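Local coordinates for protein L-serine ammonia-lyase (Rhizomucor miehei CAU432, PDB 5C3U) that is a pyridoxal-phosphate dependent enzyme that holds pyridoxal-5'-phosphate in a pocket between two alpha/beta lobes, at residues 54-59 / 79-84; 61-66 / 71-76; 143-146 / 151-154; 110-113 / 118-121. All coordinates share one frame; numbering follows the deposited sequence.

Interaction 1 (54-59 / 79-84). With PLP (pyridoxal-5'-phosphate), chain B.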
loop_
_atom_site.group_PDB
_atom_site.type_symbol
_atom_site.label_atom_id
_atom_site.label_comp_id
_atom_site.label_asym_id
_atom_site.label_seq_id
_atom_site.Cartn_x
_atom_site.Cartn_y
_atom_site.Cartn_z
ATOM N N ARG A 54 -2.412 -2.728 -8.727
ATOM C CA ARG A 54 -1.838 -4.053 -9.039
ATOM C C ARG A 54 -2.700 -5.168 -8.447
ATOM O O ARG A 54 -3.229 -6.018 -9.187
ATOM C CB ARG A 54 -0.395 -4.197 -8.518
ATOM C CG ARG A 54 0.591 -3.229 -9.161
ATOM C CD ARG A 54 1.998 -3.459 -8.638
ATOM N NE ARG A 54 2.913 -2.467 -9.190
ATOM C CZ ARG A 54 3.620 -2.629 -10.304
ATOM N NH1 ARG A 54 4.413 -1.641 -10.702
ATOM N NH2 ARG A 54 3.551 -3.765 -11.011
ATOM N N GLY A 55 -2.803 -5.193 -7.114
ATOM C CA GLY A 55 -3.554 -6.245 -6.422
ATOM C C GLY A 55 -5.024 -6.231 -6.770
ATOM O O GLY A 55 -5.610 -7.273 -7.128
ATOM N N ILE A 56 -5.636 -5.042 -6.651
ATOM C CA ILE A 56 -7.084 -4.906 -6.845
ATOM C C ILE A 56 -7.443 -5.106 -8.312
ATOM O O ILE A 56 -8.446 -5.762 -8.620
ATOM C CB ILE A 56 -7.632 -3.580 -6.266
ATOM C CG1 ILE A 56 -7.260 -3.460 -4.781
ATOM C CG2 ILE A 56 -9.136 -3.436 -6.513
ATOM C CD1 ILE A 56 -7.760 -4.604 -3.918
ATOM N N GLY A 57 -6.598 -4.594 -9.209
ATOM C CA GLY A 57 -6.713 -4.834 -10.656
ATOM C C GLY A 57 -6.781 -6.311 -10.999
ATOM O O GLY A 57 -7.629 -6.727 -11.781
ATOM N N ALA A 58 -5.908 -7.112 -10.380
ATOM C CA ALA A 58 -5.870 -8.542 -10.641
ATOM C C ALA A 58 -7.141 -9.241 -10.169
ATOM O O ALA A 58 -7.660 -10.130 -10.862
ATOM C CB ALA A 58 -4.663 -9.160 -9.956
ATOM N N PHE A 59 -7.603 -8.878 -8.962
ATOM C CA PHE A 59 -8.819 -9.444 -8.389
ATOM C C PHE A 59 -10.020 -9.115 -9.286
ATOM O O PHE A 59 -10.805 -10.021 -9.649
ATOM C CB PHE A 59 -9.030 -8.899 -6.976
ATOM C CG PHE A 59 -10.266 -9.423 -6.293
ATOM C CD1 PHE A 59 -10.189 -10.498 -5.411
ATOM C CD2 PHE A 59 -11.492 -8.823 -6.507
ATOM C CE1 PHE A 59 -11.343 -10.962 -4.764
ATOM C CE2 PHE A 59 -12.649 -9.289 -5.880
ATOM C CZ PHE A 59 -12.560 -10.363 -5.004
ATOM N N PRO A 79 -9.390 3.967 1.383
ATOM C CA PRO A 79 -9.548 4.971 0.311
ATOM C C PRO A 79 -8.954 4.506 -1.019
ATOM O O PRO A 79 -9.556 4.725 -2.092
ATOM C CB PRO A 79 -8.788 6.189 0.852
ATOM C CG PRO A 79 -7.897 5.658 1.931
ATOM C CD PRO A 79 -8.640 4.505 2.536
ATOM N N ASN A 80 -7.787 3.881 -0.978
ATOM C CA ASN A 80 -7.175 3.516 -2.251
ATOM C C ASN A 80 -7.790 2.283 -2.860
ATOM O O ASN A 80 -7.775 2.131 -4.087
ATOM C CB ASN A 80 -5.678 3.435 -2.106
ATOM C CG ASN A 80 -5.119 4.753 -1.611
ATOM O OD1 ASN A 80 -5.399 5.806 -2.219
ATOM N ND2 ASN A 80 -4.396 4.731 -0.497
ATOM N N THR A 81 -8.333 1.415 -2.009
ATOM C CA THR A 81 -9.054 0.248 -2.514
ATOM C C THR A 81 -10.305 0.688 -3.267
ATOM O O THR A 81 -10.525 0.244 -4.399
ATOM C CB THR A 81 -9.407 -0.719 -1.388
ATOM O OG1 THR A 81 -8.222 -0.913 -0.610
ATOM C CG2 THR A 81 -9.873 -2.077 -1.971
ATOM N N VAL A 82 -11.094 1.591 -2.679
ATOM C CA VAL A 82 -12.343 1.978 -3.334
ATOM C C VAL A 82 -12.036 2.698 -4.626
ATOM O O VAL A 82 -12.731 2.495 -5.609
ATOM C CB VAL A 82 -13.361 2.759 -2.449
ATOM C CG1 VAL A 82 -13.765 1.894 -1.248
ATOM C CG2 VAL A 82 -12.848 4.140 -2.004
ATOM N N LEU A 83 -10.962 3.485 -4.650
ATOM C CA LEU A 83 -10.609 4.188 -5.905
ATOM C C LEU A 83 -10.217 3.201 -7.023
ATOM O O LEU A 83 -10.560 3.406 -8.201
ATOM C CB LEU A 83 -9.503 5.217 -5.655
ATOM C CG LEU A 83 -10.005 6.436 -4.877
ATOM C CD1 LEU A 83 -8.822 7.202 -4.285
ATOM C CD2 LEU A 83 -10.791 7.337 -5.827
ATOM N N ALA A 84 -9.473 2.153 -6.658
ATOM C CA ALA A 84 -9.029 1.139 -7.598
ATOM C C ALA A 84 -10.230 0.357 -8.109
ATOM O O ALA A 84 -10.336 0.107 -9.313
ATOM C CB ALA A 84 -8.016 0.187 -6.951
HETATM N N1 PLP B . 0.267 2.171 1.123
HETATM C C2 PLP B . -0.823 2.566 0.441
HETATM C C2A PLP B . -0.978 3.978 -0.069
HETATM C C3 PLP B . -1.897 1.600 0.200
HETATM O O3 PLP B . -3.018 1.971 -0.495
HETATM C C4 PLP B . -1.691 0.225 0.704
HETATM C C4A PLP B . -2.722 -0.796 0.461
HETATM C C5 PLP B . -0.446 -0.100 1.447
HETATM C C6 PLP B . 0.488 0.928 1.608
HETATM C C5A PLP B . -0.168 -1.496 2.008
HETATM O O4P PLP B . -1.408 -2.173 2.177
HETATM P P PLP B . -1.654 -3.727 2.564
HETATM O O1P PLP B . -1.642 -4.525 1.307
HETATM O O2P PLP B . -0.604 -4.155 3.605
HETATM O O3P PLP B . -3.001 -3.583 3.179
#
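Ile56 of helix 52-67 reaches across to Thr81 and Ala84 of helix 79-92, and its side chain can be followed atom by atom. Its CB already lies 3.8 Å from Ala84 CB. The branch CG2, anti to the backbone N (chi1 for CG1 -56°), stays over the same methyl, so that Ala84 receives both the root and the short arm of the isoleucine. The long arm turns to the other partner: CG1 passes 4.1 Å from Thr81 CG2, and the terminal CD1 of Ile56 closes to 3.8 Å from that methyl. The two side chains cross at about a right angle, methyl against methyl. Thr81 presents CG2 here, while its hydroxyl OG1 is hydrogen-bonded to Ser77 O.

One residue before Thr81, the same helix turns to a different task. Asn80 gives ND2 to pyridoxal-5'-phosphate O3 in a hydrogen bond of 3.1 Å, bent to 137° at the hydrogen. Glu279 is a second hydrogen-bond partner of ND2, while OD1 accepts from Ser315 N; bonds at both ends of the amide should fix its rotation. A buried apolar seam between helices thus sits beside a polar grip on the ligand ring, an arrangement belonging to the cofactor pocket of fold type II pyridoxal-phosphate enzymes.

Interaction 2 (61-66 / 71-76)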
loop_
_atom_site.group_PDB
_atom_site.type_symbol
_atom_site.label_atom_id
_atom_site.label_comp_id
_atom_site.label_asym_id
_atom_site.label_seq_id
_atom_site.Cartn_x
_atom_site.Cartn_y
_atom_site.Cartn_z
ATOM N N TYR A 61 -10.181 -8.053 -12.479
ATOM C CA TYR A 61 -10.027 -8.652 -13.811
ATOM C C TYR A 61 -10.458 -10.115 -13.805
ATOM O O TYR A 61 -11.265 -10.532 -14.636
ATOM C CB TYR A 61 -8.581 -8.497 -14.315
ATOM C CG TYR A 61 -8.422 -8.842 -15.786
ATOM C CD1 TYR A 61 -8.104 -10.141 -16.192
ATOM C CD2 TYR A 61 -8.669 -7.885 -16.763
ATOM C CE1 TYR A 61 -8.008 -10.461 -17.540
ATOM C CE2 TYR A 61 -8.562 -8.187 -18.111
ATOM C CZ TYR A 61 -8.228 -9.468 -18.496
ATOM O OH TYR A 61 -8.114 -9.738 -19.845
ATOM N N GLN A 62 -9.943 -10.886 -12.844
ATOM C CA GLN A 62 -10.288 -12.279 -12.700
ATOM C C GLN A 62 -11.762 -12.491 -12.358
ATOM O O GLN A 62 -12.393 -13.439 -12.870
ATOM C CB GLN A 62 -9.369 -12.971 -11.675
ATOM C CG GLN A 62 -9.504 -14.496 -11.654
ATOM C CD GLN A 62 -9.386 -15.127 -13.039
ATOM O OE1 GLN A 62 -8.399 -14.936 -13.740
ATOM N NE2 GLN A 62 -10.391 -15.892 -13.429
ATOM N N ALA A 63 -12.323 -11.628 -11.506
ATOM C CA ALA A 63 -13.737 -11.739 -11.179
ATOM C C ALA A 63 -14.593 -11.645 -12.436
ATOM O O ALA A 63 -15.548 -12.419 -12.594
ATOM C CB ALA A 63 -14.164 -10.676 -10.173
ATOM N N VAL A 64 -14.260 -10.695 -13.309
ATOM C CA VAL A 64 -15.028 -10.520 -14.543
ATOM C C VAL A 64 -14.793 -11.692 -15.514
ATOM O O VAL A 64 -15.737 -12.175 -16.144
ATOM C CB VAL A 64 -14.777 -9.156 -15.210
ATOM C CG1 VAL A 64 -15.426 -9.104 -16.599
ATOM C CG2 VAL A 64 -15.334 -8.030 -14.346
ATOM N N GLN A 65 -13.562 -12.187 -15.593
ATOM C CA GLN A 65 -13.263 -13.362 -16.449
ATOM C C GLN A 65 -14.103 -14.568 -16.017
ATOM O O GLN A 65 -14.606 -15.320 -16.845
ATOM C CB GLN A 65 -11.786 -13.746 -16.382
ATOM C CG GLN A 65 -10.842 -12.826 -17.124
ATOM C CD GLN A 65 -11.016 -12.921 -18.629
ATOM O OE1 GLN A 65 -10.612 -13.909 -19.251
ATOM N NE2 GLN A 65 -11.613 -11.890 -19.224
ATOM N N THR A 66 -14.274 -14.744 -14.713
ATOM C CA THR A 66 -15.025 -15.895 -14.218
ATOM C C THR A 66 -16.551 -15.693 -14.167
ATOM O O THR A 66 -17.321 -16.604 -14.495
ATOM C CB THR A 66 -14.482 -16.340 -12.845
ATOM O OG1 THR A 66 -13.078 -16.612 -12.972
ATOM C CG2 THR A 66 -15.181 -17.610 -12.392
ATOM N N ILE A 71 -22.105 -8.676 -12.836
ATOM C CA ILE A 71 -21.824 -8.622 -11.406
ATOM C C ILE A 71 -21.828 -7.184 -10.912
ATOM O O ILE A 71 -21.869 -6.236 -11.702
ATOM C CB ILE A 71 -20.464 -9.260 -11.078
ATOM C CG1 ILE A 71 -19.347 -8.589 -11.911
ATOM C CG2 ILE A 71 -20.540 -10.767 -11.289
ATOM C CD1 ILE A 71 -17.946 -8.910 -11.436
ATOM N N GLN A 72 -21.814 -7.026 -9.592
ATOM C CA GLN A 72 -21.598 -5.718 -8.992
ATOM C C GLN A 72 -20.372 -5.868 -8.131
ATOM O O GLN A 72 -20.289 -6.830 -7.363
ATOM C CB GLN A 72 -22.777 -5.293 -8.108
ATOM C CG GLN A 72 -24.116 -5.191 -8.824
ATOM C CD GLN A 72 -24.891 -6.495 -8.779
ATOM O OE1 GLN A 72 -24.908 -7.180 -7.757
ATOM N NE2 GLN A 72 -25.532 -6.848 -9.893
ATOM N N PHE A 73 -19.406 -4.952 -8.249
ATOM C CA PHE A 73 -18.333 -4.960 -7.256
ATOM C C PHE A 73 -18.798 -4.118 -6.074
ATOM O O PHE A 73 -19.417 -3.095 -6.268
ATOM C CB PHE A 73 -17.042 -4.357 -7.816
ATOM C CG PHE A 73 -16.305 -5.247 -8.783
ATOM C CD1 PHE A 73 -15.788 -6.474 -8.368
ATOM C CD2 PHE A 73 -16.051 -4.829 -10.071
ATOM C CE1 PHE A 73 -15.079 -7.286 -9.252
ATOM C CE2 PHE A 73 -15.341 -5.639 -10.964
ATOM C CZ PHE A 73 -14.867 -6.871 -10.550
ATOM N N VAL A 74 -18.510 -4.558 -4.857
ATOM C CA VAL A 74 -18.918 -3.817 -3.661
ATOM C C VAL A 74 -17.649 -3.596 -2.848
ATOM O O VAL A 74 -16.859 -4.531 -2.646
ATOM C CB VAL A 74 -19.958 -4.620 -2.831
ATOM C CG1 VAL A 74 -20.355 -3.859 -1.565
ATOM C CG2 VAL A 74 -21.192 -4.933 -3.687
ATOM N N CYS A 75 -17.436 -2.373 -2.375
ATOM C CA CYS A 75 -16.231 -2.104 -1.604
ATOM C C CYS A 75 -16.397 -0.936 -0.655
ATOM O O CYS A 75 -16.911 0.109 -1.049
ATOM C CB CYS A 75 -15.042 -1.854 -2.548
ATOM S SG CYS A 75 -13.442 -1.871 -1.704
ATOM N N GLY A 76 -15.953 -1.138 0.583
ATOM C CA GLY A 76 -15.799 -0.050 1.562
ATOM C C GLY A 76 -14.434 -0.084 2.270
ATOM O O GLY A 76 -14.255 0.578 3.301
#
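This is an apolar helix-on-sheet contact, in which Ala63 and Val64 near the end of helix 52-67 pack on Ile71, just before strand 72-75, and Phe73 within it. That strand is an inner member of the four-stranded parallel sheet, bonded through its backbone to strands 95-100 and 141-143. No hydrogen bond joins the two segments; the seam is made of carbon.

The ring of Phe73 is the centrepiece. Its CG is anti to the carbonyl carbon (chi1 -74°), which leaves the far end of the ring against Ala63 and Val64. Ala63 CB meets the ring at its edge, near the plane, with CE1 as nearest atom at 3.6 Å. Val64 CG2 arrives obliquely, 4.0 Å from Phe73 CZ, the two side chains crossing at about a right angle. One face belongs to Ile71, whose CD1 stands 3.8 Å above the ring plane and offset toward the rim. Ile71 has CG1 between its own N and carbonyl carbon (chi1 55°), which places CD1 there, and the same CD1 lies 4.0 Å from Val64 CG2, closing a triangle of valine, isoleucine and ring. Val85, Ile142 and Val144 add further contacts to the ring.

On another side of the helix, Gln62 NE2 donates to Thr66 OG1 at 2.8 Å, with the oxygen close to the amide plane. Apolar toward the sheet and polar away from it, helix 52-67 shows the amphipathic layering of an alpha/beta fold in its helix-turn-strand link.

Interaction 3 (143-146 / 151-154)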
loop_
_atom_site.group_PDB
_atom_site.type_symbol
_atom_site.label_atom_id
_atom_site.label_comp_id
_atom_site.label_asym_id
_atom_site.label_seq_id
_atom_site.Cartn_x
_atom_site.Cartn_y
_atom_site.Cartn_z
ATOM N N TYR A 143 -17.733 -8.792 -2.982
ATOM C CA TYR A 143 -16.997 -7.887 -2.112
ATOM C C TYR A 143 -15.506 -7.906 -2.468
ATOM O O TYR A 143 -14.914 -8.968 -2.672
ATOM C CB TYR A 143 -17.191 -8.192 -0.613
ATOM C CG TYR A 143 -16.705 -7.013 0.174
ATOM C CD1 TYR A 143 -17.501 -5.869 0.274
ATOM C CD2 TYR A 143 -15.394 -6.967 0.680
ATOM C CE1 TYR A 143 -17.060 -4.740 0.925
ATOM C CE2 TYR A 143 -14.936 -5.826 1.351
ATOM C CZ TYR A 143 -15.777 -4.716 1.446
ATOM O OH TYR A 143 -15.364 -3.555 2.072
ATOM N N VAL A 144 -14.908 -6.716 -2.555
ATOM C CA VAL A 144 -13.488 -6.594 -2.892
ATOM C C VAL A 144 -12.701 -6.244 -1.640
ATOM O O VAL A 144 -12.805 -5.126 -1.123
ATOM C CB VAL A 144 -13.231 -5.523 -3.971
ATOM C CG1 VAL A 144 -11.751 -5.524 -4.366
ATOM C CG2 VAL A 144 -14.078 -5.798 -5.198
ATOM N N PRO A 145 -11.944 -7.212 -1.105
ATOM C CA PRO A 145 -11.192 -6.866 0.096
ATOM C C PRO A 145 -9.962 -6.013 -0.261
ATOM O O PRO A 145 -9.611 -5.918 -1.427
ATOM C CB PRO A 145 -10.777 -8.230 0.652
ATOM C CG PRO A 145 -10.791 -9.160 -0.516
ATOM C CD PRO A 145 -11.581 -8.530 -1.653
ATOM N N SER A 146 -9.320 -5.398 0.728
ATOM C CA SER A 146 -8.171 -4.553 0.423
ATOM C C SER A 146 -6.871 -5.368 0.308
ATOM O O SER A 146 -5.949 -4.959 -0.391
ATOM C CB SER A 146 -8.029 -3.464 1.497
ATOM O OG SER A 146 -7.720 -4.070 2.752
ATOM N N LEU A 151 -5.627 -13.535 -5.067
ATOM C CA LEU A 151 -5.515 -12.762 -6.314
ATOM C C LEU A 151 -4.810 -11.430 -6.124
ATOM O O LEU A 151 -4.100 -10.957 -7.023
ATOM C CB LEU A 151 -6.892 -12.519 -6.948
ATOM C CG LEU A 151 -7.452 -13.767 -7.647
ATOM C CD1 LEU A 151 -8.935 -13.607 -7.949
ATOM C CD2 LEU A 151 -6.649 -14.086 -8.909
ATOM N N ILE A 152 -5.070 -10.802 -4.983
ATOM C CA ILE A 152 -4.424 -9.532 -4.625
ATOM C C ILE A 152 -2.914 -9.759 -4.473
ATOM O O ILE A 152 -2.105 -9.001 -5.001
ATOM C CB ILE A 152 -5.056 -8.936 -3.350
ATOM C CG1 ILE A 152 -6.545 -8.619 -3.597
ATOM C CG2 ILE A 152 -4.316 -7.680 -2.908
ATOM C CD1 ILE A 152 -7.273 -8.067 -2.403
ATOM N N TRP A 153 -2.506 -10.810 -3.761
ATOM C CA TRP A 153 -1.069 -11.068 -3.654
ATOM C C TRP A 153 -0.412 -11.300 -4.988
ATOM O O TRP A 153 0.682 -10.808 -5.238
ATOM C CB TRP A 153 -0.771 -12.246 -2.732
ATOM C CG TRP A 153 -1.633 -12.244 -1.499
ATOM C CD1 TRP A 153 -2.115 -11.143 -0.790
ATOM C CD2 TRP A 153 -2.145 -13.420 -0.780
ATOM N NE1 TRP A 153 -2.870 -11.545 0.290
ATOM C CE2 TRP A 153 -2.935 -12.903 0.345
ATOM C CE3 TRP A 153 -2.030 -14.810 -0.953
ATOM C CZ2 TRP A 153 -3.580 -13.748 1.244
ATOM C CZ3 TRP A 153 -2.692 -15.642 -0.045
ATOM C CH2 TRP A 153 -3.441 -15.124 1.031
ATOM N N GLN A 154 -1.071 -12.080 -5.838
ATOM C CA GLN A 154 -0.572 -12.362 -7.177
ATOM C C GLN A 154 -0.393 -11.075 -7.987
ATOM O O GLN A 154 0.655 -10.867 -8.643
ATOM C CB GLN A 154 -1.554 -13.302 -7.876
ATOM C CG GLN A 154 -1.064 -13.878 -9.185
ATOM C CD GLN A 154 -2.221 -14.325 -10.054
ATOM O OE1 GLN A 154 -2.574 -15.501 -10.069
ATOM N NE2 GLN A 154 -2.842 -13.379 -10.760
#
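A strand-loop-helix connection of the alpha/beta fold brings Pro145 and Ser146 against Ile152: the loop that leaves strand 141-143 runs past the cofactor and turns into helix 150-166. The loop lies at the ligand: Ser147, between the two segments, hydrogen-bonds pyridoxal-5'-phosphate through OG, and the side chain of Ser146 is about 5 Å from the same ligand. Ile152, on the first turn of the helix, points back at the loop. With CG1 anti to the carbonyl carbon and the chain then extended (chi2 178°), its CD1 meets the loop backbone most closely. There the methyl lies 3.8 Å from Ser146 C, and it also touches the proline ring, 4.1 Å from Pro145 CG, the two side chains running obliquely to each other. The shorter branch, CG2, approaches Ser146 O at 4.1 Å. Ile56 of helix 52-67 also packs on Ile152, while Trp153 ties the helix start to the loop through a hydrogen bond from NE1 to Ser147 O. The closest approach sets carbon against oxygen: Ile152 CD1 is 3.3 Å from Pro145 O, a carbonyl buried here without a hydrogen-bond partner in the model.

Interaction 4 (110-113 / 118-121)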
loop_
_atom_site.group_PDB
_atom_site.type_symbol
_atom_site.label_atom_id
_atom_site.label_comp_id
_atom_site.label_asym_id
_atom_site.label_seq_id
_atom_site.Cartn_x
_atom_site.Cartn_y
_atom_site.Cartn_z
ATOM N N GLN A 110 -15.534 12.731 -5.696
ATOM C CA GLN A 110 -15.764 13.172 -7.074
ATOM C C GLN A 110 -15.229 12.151 -8.079
ATOM O O GLN A 110 -15.858 11.904 -9.106
ATOM C CB GLN A 110 -15.122 14.532 -7.340
ATOM C CG GLN A 110 -15.373 15.054 -8.752
ATOM C CD GLN A 110 -16.856 15.228 -9.059
ATOM O OE1 GLN A 110 -17.497 16.168 -8.583
ATOM N NE2 GLN A 110 -17.405 14.323 -9.860
ATOM N N SER A 111 -14.063 11.574 -7.779
ATOM C CA SER A 111 -13.462 10.586 -8.670
ATOM C C SER A 111 -14.361 9.384 -8.814
ATOM O O SER A 111 -14.519 8.853 -9.921
ATOM C CB SER A 111 -12.100 10.118 -8.160
ATOM O OG SER A 111 -11.154 11.148 -8.294
ATOM N N ILE A 112 -14.922 8.941 -7.684
ATOM C CA ILE A 112 -15.796 7.777 -7.673
ATOM C C ILE A 112 -17.089 8.035 -8.450
ATOM O O ILE A 112 -17.544 7.187 -9.212
ATOM C CB ILE A 112 -16.085 7.310 -6.234
ATOM C CG1 ILE A 112 -14.777 6.890 -5.550
ATOM C CG2 ILE A 112 -17.099 6.168 -6.229
ATOM C CD1 ILE A 112 -14.894 6.795 -4.050
ATOM N N ARG A 113 -17.670 9.216 -8.267
ATOM C CA ARG A 113 -18.861 9.610 -9.045
ATOM C C ARG A 113 -18.569 9.729 -10.537
ATOM O O ARG A 113 -19.341 9.245 -11.360
ATOM C CB ARG A 113 -19.428 10.935 -8.555
ATOM C CG ARG A 113 -20.125 10.884 -7.211
ATOM C CD ARG A 113 -20.753 12.245 -6.923
ATOM N NE ARG A 113 -20.758 12.556 -5.496
ATOM C CZ ARG A 113 -19.924 13.408 -4.896
ATOM N NH1 ARG A 113 -20.014 13.602 -3.588
ATOM N NH2 ARG A 113 -19.004 14.070 -5.596
ATOM N N HIS A 118 -21.789 3.862 -7.887
ATOM C CA HIS A 118 -22.790 4.294 -6.917
ATOM C C HIS A 118 -22.160 4.515 -5.578
ATOM O O HIS A 118 -21.685 3.577 -4.934
ATOM C CB HIS A 118 -23.953 3.314 -6.896
ATOM C CG HIS A 118 -24.554 3.113 -8.262
ATOM N ND1 HIS A 118 -24.275 2.041 -9.029
ATOM C CD2 HIS A 118 -25.384 3.937 -9.025
ATOM C CE1 HIS A 118 -24.921 2.151 -10.211
ATOM N NE2 HIS A 118 -25.601 3.312 -10.207
ATOM N N LEU A 119 -22.138 5.778 -5.159
ATOM C CA LEU A 119 -21.442 6.168 -3.946
ATOM C C LEU A 119 -22.395 6.325 -2.773
ATOM O O LEU A 119 -23.402 7.015 -2.872
ATOM C CB LEU A 119 -20.673 7.472 -4.181
ATOM C CG LEU A 119 -19.883 8.059 -3.009
ATOM C CD1 LEU A 119 -18.800 7.078 -2.563
ATOM C CD2 LEU A 119 -19.284 9.389 -3.431
ATOM N N ILE A 120 -22.066 5.671 -1.661
ATOM C CA ILE A 120 -22.805 5.803 -0.410
ATOM C C ILE A 120 -21.871 6.363 0.662
ATOM O O ILE A 120 -20.741 5.891 0.811
ATOM C CB ILE A 120 -23.357 4.424 0.022
ATOM C CG1 ILE A 120 -24.359 3.933 -1.030
ATOM C CG2 ILE A 120 -23.974 4.472 1.421
ATOM C CD1 ILE A 120 -24.574 2.447 -1.074
ATOM N N LEU A 121 -22.341 7.367 1.403
ATOM C CA LEU A 121 -21.561 7.947 2.490
ATOM C C LEU A 121 -22.051 7.404 3.817
ATOM O O LEU A 121 -23.204 7.620 4.201
ATOM C CB LEU A 121 -21.620 9.482 2.455
ATOM C CG LEU A 121 -20.542 10.174 1.614
ATOM C CD1 LEU A 121 -20.831 10.071 0.124
ATOM C CD2 LEU A 121 -20.398 11.640 2.015
#
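Leu119 spreads its two methyls over neighbouring residues of helix 106-114, one on Ile112 and the other on Arg113. The fork is set by CG lying anti to the backbone N (chi1 179°), which spreads both branches against the helix. CD1 takes the inner side: it is 4.1 Å from Ile112 CG2 and 4.2 Å from Ile112 CD1, reaching the tips of both branches, and the two residues cross at about a right angle. CD2 takes the outer side, where it meets the arginine chain, 4.2 Å from Arg113 CG and 4.1 Å from Arg113 NE. The guanidinium is met obliquely, and the chain that bears it is bent at chi3 (-147°).

The contact closes a beta-alpha-beta unit: strand 95-100, helix 106-114, then strand 118-121 laid parallel beside the first as the outermost strand of its sheet. Ile112 is buried and packs further on Ile98 of the sheet and on Val82 and Leu83 of helix 79-92, whereas Arg113 is exposed at the margin. No hydrogen bond or charge pair joins the two segments, so what they share is van der Waals contact. Both CG and the root of the guanidinium, at NE, lie on the leucine although the arginine as a whole is exposed, which implies that a cationic residue can help cover an apolar side chain at the protein surface.

Interactions 1 and 2 use successive parts of helix 52-67: its earlier turns meet helix 79-92 in a wholly buried seam, its last turns meet strand 72-75 where burial is only partial. Interaction 3 touches both, since the 143-146 loop packs on Thr81 and is hydrogen-bonded to Val74 and Gly76. Interaction 4 lies at an edge of the four-stranded sheet that interaction 2 also reaches, its centre about 21 Å from that of interaction 3, yet Ile112 still leans on helix 79-92. None of the four has a hydrogen bond across its segments. What changes is the surroundings: interactions 1 and 3 border the cofactor, interaction 2 adds an aromatic ring, and interaction 4 ends in an exposed arginine.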